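Local coordinates for CofB (Escherichia coli, PDB 5AX6), which serves as the homotrimeric minor pilin of the CFA/III type IVb pilus and is likely to take part in initiating pilus assembly, at the interface of chains A and B. Residues are numbered along the deposited sequence; one frame, centred on the assembly and turned at random. Chains: chain A/B, CofB.

Contact 1: the interface of chains A and B. Residues chain A 426-429, 431; chain B 445-447.
A:Ala427 and B:Gln445 bury the most surface where two C-terminal domains of the type IVb minor pilin CofB meet. A short 3-10 helix of chain A, 426-428, is set against strand 438-448 of chain B. Its turn points two backbone carbonyls at the strand. One, A:Ala427 O, accepts the side-chain amide of B:Asn447, with ND2 3.0 Å away. That N-H comes in the carbonyl plane on a lone pair, the C=O...N angle being 121°, and the oxygen sits somewhat tilted from the plane of the asparagine amide. The other carbonyl, A:Leu426 O, receives only a weak bond from the backbone N of B:Val446, at 3.3 Å. Alanine suits the turn because its small side chain probably lets the strand come close: A:Ala427 CB is 3.6 Å from B:Val446 O.

B:Gln445 reaches alongside the turn with CG anti to its own N (chi1 -171°) and the chain extended beyond, which carries its amide past A:Ala427 to A:Gly428. There A:Gly428 CA, with no side chain to hold the amide off, packs 4.0 Å from B:Gln445 CD. B:Gln445 NE2 points along the strand and donates to B:Asn447 OD1, 2.9 Å away, in plane at both ends, thereby steadying the amide that grips A:Ala427. Shortening B:Gln445 to an alanine would probably leave B:Asn447 OD1 without this donor and its amide freer to turn, and open a gap beside A:Ala427.

The apolar part is a branched pair: A:Leu426 lays CG and CD2 against B:Val446 CB, CG at 3.7 Å, the two side chains meeting at a slant.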
loop_
_atom_site.group_PDB
_atom_site.type_symbol
_atom_site.label_atom_id
_atom_site.label_comp_id
_atom_site.label_asym_id
_atom_site.label_seq_id
_atom_site.Cartn_x
_atom_site.Cartn_y
_atom_site.Cartn_z
ATOM N N LEU A 426 -38.644 -21.049 -12.977
ATOM C CA LEU A 426 -38.156 -20.713 -14.309
ATOM C C LEU A 426 -37.780 -21.952 -15.139
ATOM O O LEU A 426 -37.948 -21.967 -16.356
ATOM C CB LEU A 426 -36.948 -19.778 -14.180
ATOM C CG LEU A 426 -36.219 -19.357 -15.458
ATOM C CD1 LEU A 426 -37.173 -18.651 -16.434
ATOM C CD2 LEU A 426 -35.014 -18.483 -15.084
ATOM N N ALA A 427 -37.280 -22.993 -14.479
ATOM C CA ALA A 427 -36.847 -24.194 -15.200
ATOM C C ALA A 427 -38.023 -25.042 -15.690
ATOM O O ALA A 427 -37.844 -25.942 -16.521
ATOM C CB ALA A 427 -35.918 -25.039 -14.322
ATOM N N GLY A 428 -39.222 -24.751 -15.201
ATOM C CA GLY A 428 -40.393 -25.508 -15.623
ATOM C C GLY A 428 -41.548 -24.701 -16.188
ATOM O O GLY A 428 -42.696 -25.164 -16.156
ATOM N N ASN A 429 -41.263 -23.518 -16.740
ATOM C CA ASN A 429 -42.331 -22.631 -17.214
ATOM C C ASN A 429 -43.182 -23.217 -18.352
ATOM O O ASN A 429 -44.354 -22.888 -18.485
ATOM C CB ASN A 429 -41.749 -21.276 -17.660
ATOM C CG ASN A 429 -41.457 -20.338 -16.476
ATOM O OD1 ASN A 429 -41.849 -20.613 -15.341
ATOM N ND2 ASN A 429 -40.778 -19.217 -16.750
ATOM N N ASN A 431 -43.991 -26.324 -18.705
ATOM C CA ASN A 431 -44.471 -27.649 -18.320
ATOM C C ASN A 431 -45.994 -27.784 -18.339
ATOM O O ASN A 431 -46.521 -28.837 -18.699
ATOM C CB ASN A 431 -43.918 -28.020 -16.947
ATOM C CG ASN A 431 -42.422 -28.302 -16.983
ATOM O OD1 ASN A 431 -41.745 -28.014 -17.982
ATOM N ND2 ASN A 431 -41.898 -28.868 -15.900
ATOM N N GLN B 445 -38.557 -20.540 -20.770
ATOM C CA GLN B 445 -37.947 -21.477 -19.841
ATOM C C GLN B 445 -36.434 -21.421 -19.956
ATOM O O GLN B 445 -35.895 -21.268 -21.054
ATOM C CB GLN B 445 -38.440 -22.901 -20.126
ATOM C CG GLN B 445 -38.045 -23.956 -19.090
ATOM C CD GLN B 445 -38.829 -25.247 -19.302
ATOM O OE1 GLN B 445 -40.049 -25.278 -19.131
ATOM N NE2 GLN B 445 -38.138 -26.303 -19.696
ATOM N N VAL B 446 -35.767 -21.542 -18.817
ATOM C CA VAL B 446 -34.320 -21.602 -18.769
ATOM C C VAL B 446 -33.919 -22.871 -18.062
ATOM O O VAL B 446 -34.376 -23.129 -16.946
ATOM C CB VAL B 446 -33.719 -20.377 -18.034
ATOM C CG1 VAL B 446 -32.220 -20.577 -17.777
ATOM C CG2 VAL B 446 -33.988 -19.091 -18.849
ATOM N N ASN B 447 -33.051 -23.636 -18.709
ATOM C CA ASN B 447 -32.511 -24.868 -18.161
ATOM C C ASN B 447 -30.996 -24.880 -18.288
ATOM O O ASN B 447 -30.433 -24.088 -19.035
ATOM C CB ASN B 447 -33.107 -26.082 -18.877
ATOM C CG ASN B 447 -34.622 -26.105 -18.797
ATOM O OD1 ASN B 447 -35.320 -25.774 -19.766
ATOM N ND2 ASN B 447 -35.136 -26.467 -17.631
#

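Contact 2: the interface of chains A and B. Residues chain A 259-261, 268; chain B 248, 257, 259, 270.
A:Leu259, A:Ala260 and A:Ala261 run extended as strand 258-261, and B:Trp248, itself extended but in a loop, lies against them with its indole reaching the backbone. The site belongs to the beta-repeat domain of this minor pilin. The indole N-H of B:Trp248, NE1, donates to A:Leu259 O at 2.9 Å. It is a bent bond, 134° at the hydrogen, and the donor stands 64° out of the carbonyl plane, above it instead of on a lone pair. Tryptophan fits because one side chain offers both this polar edge and a broad apolar face.

That face is covered by A:Leu268 of strand 267-271, the residue with most surface buried here. Its CD2 methyl sits over the indole towards the rim, 3.6 Å from the centroid of the five-membered ring of B:Trp248 and near the six-membered centre too, in CH-pi contact with both. With CG anti to the carbonyl carbon (chi1 -78°), the leucine meets the tryptophan at about a right angle and lays both branches of its fork over the same face. CD1, the other branch of A:Leu268, lies over the rim, 3.7 Å from B:Trp248 CZ3, and there also meets the CD1 methyls of B:Leu259 and B:Leu270. A branched chain suits the place, because one methyl can cap the indole while the other also reaches the leucines.

Across the leucine stem, B:Pro257 slides past in the opposite direction, its CB 3.9 Å from A:Leu268 CG; the compact, rigid ring offers an apolar surface. Its backbone O also lies in plane at the indole edge, within chain B. A:Ala261 puts its CB between B:Pro257 CD and B:Trp248 CB, 3.8 Å from the proline carbon. At A:Ala260 the indole approaches the backbone itself: B:Trp248 CD1 lies 3.6 Å from A:Ala260 CA, while A:Leu259 CB borders CZ2.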
loop_
_atom_site.group_PDB
_atom_site.type_symbol
_atom_site.label_atom_id
_atom_site.label_comp_id
_atom_site.label_asym_id
_atom_site.label_seq_id
_atom_site.Cartn_x
_atom_site.Cartn_y
_atom_site.Cartn_z
ATOM N N LEU A 259 8.663 3.729 -2.904
ATOM C CA LEU A 259 7.589 4.560 -2.380
ATOM C C LEU A 259 8.105 5.961 -2.043
ATOM O O LEU A 259 9.139 6.099 -1.393
ATOM C CB LEU A 259 6.986 3.936 -1.121
ATOM C CG LEU A 259 6.116 2.700 -1.252
ATOM C CD1 LEU A 259 5.808 2.168 0.153
ATOM C CD2 LEU A 259 4.821 3.047 -2.007
ATOM N N ALA A 260 7.367 6.985 -2.459
ATOM C CA ALA A 260 7.690 8.367 -2.116
ATOM C C ALA A 260 6.408 9.178 -2.058
ATOM O O ALA A 260 5.418 8.822 -2.698
ATOM C CB ALA A 260 8.651 8.967 -3.124
ATOM N N ALA A 261 6.428 10.273 -1.304
ATOM C CA ALA A 261 5.255 11.134 -1.185
ATOM C C ALA A 261 5.153 12.078 -2.382
ATOM O O ALA A 261 6.168 12.529 -2.889
ATOM C CB ALA A 261 5.321 11.933 0.094
ATOM N N LEU A 268 1.064 8.587 -0.855
ATOM C CA LEU A 268 2.287 7.819 -1.091
ATOM C C LEU A 268 2.175 7.181 -2.464
ATOM O O LEU A 268 1.140 6.586 -2.783
ATOM C CB LEU A 268 2.487 6.712 -0.050
ATOM C CG LEU A 268 2.997 6.968 1.357
ATOM C CD1 LEU A 268 3.163 5.614 2.067
ATOM C CD2 LEU A 268 4.313 7.729 1.317
ATOM N N TRP B 248 6.995 10.032 5.322
ATOM C CA TRP B 248 7.740 10.457 4.140
ATOM C C TRP B 248 7.912 11.982 4.142
ATOM O O TRP B 248 7.134 12.694 4.769
ATOM C CB TRP B 248 7.033 9.980 2.857
ATOM C CG TRP B 248 7.478 8.593 2.423
ATOM C CD1 TRP B 248 8.386 8.290 1.437
ATOM C CD2 TRP B 248 7.080 7.335 2.999
ATOM N NE1 TRP B 248 8.563 6.932 1.359
ATOM C CE2 TRP B 248 7.763 6.321 2.295
ATOM C CE3 TRP B 248 6.198 6.969 4.028
ATOM C CZ2 TRP B 248 7.607 4.958 2.595
ATOM C CZ3 TRP B 248 6.038 5.609 4.322
ATOM C CH2 TRP B 248 6.733 4.623 3.602
ATOM N N PRO B 257 2.782 11.446 4.242
ATOM C CA PRO B 257 1.967 10.418 4.905
ATOM C C PRO B 257 2.800 9.501 5.779
ATOM O O PRO B 257 4.021 9.418 5.596
ATOM C CB PRO B 257 1.356 9.635 3.739
ATOM C CG PRO B 257 1.501 10.530 2.542
ATOM C CD PRO B 257 2.751 11.313 2.775
ATOM N N LEU B 259 2.971 5.480 7.650
ATOM C CA LEU B 259 2.517 4.105 7.802
ATOM C C LEU B 259 2.882 3.565 9.187
ATOM O O LEU B 259 4.019 3.715 9.629
ATOM C CB LEU B 259 3.146 3.207 6.736
ATOM C CG LEU B 259 2.674 3.322 5.298
ATOM C CD1 LEU B 259 3.590 2.468 4.413
ATOM C CD2 LEU B 259 1.211 2.860 5.188
ATOM N N LEU B 270 -2.332 3.700 6.830
ATOM C CA LEU B 270 -1.884 4.939 6.221
ATOM C C LEU B 270 -2.669 6.119 6.782
ATOM O O LEU B 270 -3.899 6.097 6.783
ATOM C CB LEU B 270 -2.069 4.869 4.703
ATOM C CG LEU B 270 -1.698 6.118 3.906
ATOM C CD1 LEU B 270 -0.193 6.312 3.927
ATOM C CD2 LEU B 270 -2.229 6.030 2.467
#

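Contact 1 and contact 2 lie about 56 Å apart, measured between the centres of their C-alpha atoms, and share no residues or secondary-structure elements. Contact 1 joins C-terminal domains and contact 2 joins beta-repeat domains, so the same two chains are held together at widely separated levels of an elongated molecule. The first rests largely on amides and backbone carbonyls, the second on apolar packing round a tryptophan. The interface is not an exact two-fold; in contact 2 the same two strands take part from both chains but in different roles, as suits a three-copy assembly in which the contacts recur around the homotrimer.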